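Fructose-bisphosphate aldolase (Thermus caldophilus, PDB 2FJK) belongs to the class II fructose-bisphosphate aldolases, enzymes with a TIM-barrel type fold, and holds 1,3-dihydroxyacetonephosphate in a pocket of this model. Local coordinates at residues I250-D253 / T254-R257. Sequence-based numbering, arbitrary orientation.
Sequences INTD and TDLR. With 13P (1,3-dihydroxyacetonephosphate), chain E.
The flat carboxylate of D253 and the flat guanidinium of R257 meet side-on, their planes 62° apart. The site is a strand-to-helix turn of the TIM-barrel type fold: strand 247-252 ends here, and D253 takes the N-cap position of helix 254-270. R257 NE lies above the carboxylate plane and bonds D253 OD1 at 3.1 Å. R257 NH2 reaches D253 OD2 on its syn side at 3.0 Å, somewhat out of both planes. Two nitrogens thus grip two oxygens in a salt bridge between residues four apart, across the first turn of the helix. D253 CG is anti to the backbone N (chi1 -177°), beside its own carbonyl carbon, and from there the two oxygens come within bonding distance of R257. The R257 chain runs extended from CG to NE and brings its nitrogens to meet them. The other terminal nitrogen, R257 NH1, forms a salt bridge with D276 of a second subunit, so one guanidinium bridges D253 and D276 of that subunit.

The carbonyl oxygen of D253 accepts the first helical bond, from R257 N at 3.1 Å, and a weak one from L256 N.

The start of this helix holds the phosphate of 1,3-dihydroxyacetonephosphate. D253 N and T254 N both donate to O3P, each at 2.7 Å. T254 OG1 lies beside its own backbone N (chi1 -67°) and donates to O1P. The helix dipole would probably help to stabilise the anion. K182 and S211 also bond the ligand.

T252 CG2 packs against D255 CB and OD2. The D255 carboxylate accepts bonds from the backbone N of A212 and V213, while T252 OG1 accepts one from R295 NE. L256 CD1 lies 3.9 Å from T252 O.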
loop_
_atom_site.group_PDB
_atom_site.type_symbol
_atom_site.label_atom_id
_atom_site.label_comp_id
_atom_site.label_asym_id
_atom_site.label_seq_id
_atom_site.Cartn_x
_atom_site.Cartn_y
_atom_site.Cartn_z
ATOM N N ILE A 250 20.701 -8.688 -18.201
ATOM C CA ILE A 250 20.235 -9.141 -19.499
ATOM C C ILE A 250 18.719 -9.041 -19.621
ATOM O O ILE A 250 17.970 -9.617 -18.826
ATOM C CB ILE A 250 20.673 -10.592 -19.737
ATOM C CG1 ILE A 250 22.154 -10.737 -19.383
ATOM C CG2 ILE A 250 20.459 -10.967 -21.185
ATOM C CD1 ILE A 250 22.653 -12.151 -19.431
ATOM N N ASN A 251 18.270 -8.305 -20.633
ATOM C CA ASN A 251 16.848 -8.113 -20.868
ATOM C C ASN A 251 16.248 -9.173 -21.785
ATOM O O ASN A 251 16.831 -9.523 -22.814
ATOM C CB ASN A 251 16.614 -6.730 -21.464
ATOM C CG ASN A 251 16.296 -5.681 -20.414
ATOM O OD1 ASN A 251 15.130 -5.315 -20.220
ATOM N ND2 ASN A 251 17.327 -5.188 -19.732
ATOM N N THR A 252 15.072 -9.671 -21.405
ATOM C CA THR A 252 14.344 -10.684 -22.179
ATOM C C THR A 252 12.878 -10.285 -22.278
ATOM O O THR A 252 12.215 -10.091 -21.258
ATOM C CB THR A 252 14.400 -12.071 -21.509
ATOM O OG1 THR A 252 15.760 -12.430 -21.279
ATOM C CG2 THR A 252 13.741 -13.129 -22.403
ATOM N N ASP A 253 12.368 -10.186 -23.503
ATOM C CA ASP A 253 10.984 -9.785 -23.716
ATOM C C ASP A 253 10.302 -10.671 -24.762
ATOM O O ASP A 253 9.322 -11.346 -24.461
ATOM C CB ASP A 253 10.956 -8.309 -24.145
ATOM C CG ASP A 253 9.556 -7.769 -24.329
ATOM O OD1 ASP A 253 8.584 -8.482 -24.019
ATOM O OD2 ASP A 253 9.431 -6.614 -24.785
ATOM N N THR A 254 10.824 -10.656 -25.988
ATOM C CA THR A 254 10.286 -11.464 -27.080
ATOM C C THR A 254 10.041 -12.938 -26.697
ATOM O O THR A 254 8.976 -13.489 -26.982
ATOM C CB THR A 254 11.241 -11.446 -28.307
ATOM O OG1 THR A 254 11.273 -10.132 -28.877
ATOM C CG2 THR A 254 10.783 -12.445 -29.358
ATOM N N ASP A 255 11.028 -13.574 -26.068
ATOM C CA ASP A 255 10.892 -14.976 -25.681
ATOM C C ASP A 255 9.625 -15.222 -24.864
ATOM O O ASP A 255 8.925 -16.205 -25.085
ATOM C CB ASP A 255 12.115 -15.456 -24.877
ATOM C CG ASP A 255 13.372 -15.615 -25.735
ATOM O OD1 ASP A 255 13.256 -15.798 -26.965
ATOM O OD2 ASP A 255 14.484 -15.575 -25.169
ATOM N N LEU A 256 9.334 -14.313 -23.936
ATOM C CA LEU A 256 8.163 -14.431 -23.073
ATOM C C LEU A 256 6.865 -14.252 -23.834
ATOM O O LEU A 256 5.929 -15.024 -23.649
ATOM C CB LEU A 256 8.227 -13.407 -21.947
ATOM C CG LEU A 256 9.552 -13.313 -21.197
ATOM C CD1 LEU A 256 9.358 -12.401 -20.001
ATOM C CD2 LEU A 256 10.024 -14.686 -20.751
ATOM N N ARG A 257 6.805 -13.224 -24.678
ATOM C CA ARG A 257 5.606 -12.964 -25.473
ATOM C C ARG A 257 5.284 -14.170 -26.327
ATOM O O ARG A 257 4.144 -14.618 -26.369
ATOM C CB ARG A 257 5.798 -11.769 -26.407
ATOM C CG ARG A 257 6.029 -10.435 -25.747
ATOM C CD ARG A 257 6.060 -9.347 -26.829
ATOM N NE ARG A 257 6.587 -8.085 -26.334
ATOM C CZ ARG A 257 6.505 -6.929 -26.993
ATOM N NH1 ARG A 257 5.913 -6.877 -28.184
ATOM N NH2 ARG A 257 7.017 -5.819 -26.459
HETATM P P 13P E . 13.940 -8.681 -26.943
HETATM O O1P 13P E . 12.834 -8.299 -28.040
HETATM O O2P 13P E . 15.154 -9.320 -27.734
HETATM O O3P 13P E . 13.344 -9.733 -25.959
HETATM O O1 13P E . 14.360 -7.342 -26.161
HETATM C C1 13P E . 14.700 -7.435 -24.779
HETATM C C2 13P E . 15.305 -6.099 -24.426
HETATM O O2 13P E . 16.219 -5.652 -25.115
HETATM C C3 13P E . 14.794 -5.300 -23.228
HETATM O O3 13P E . 15.434 -4.029 -23.169
#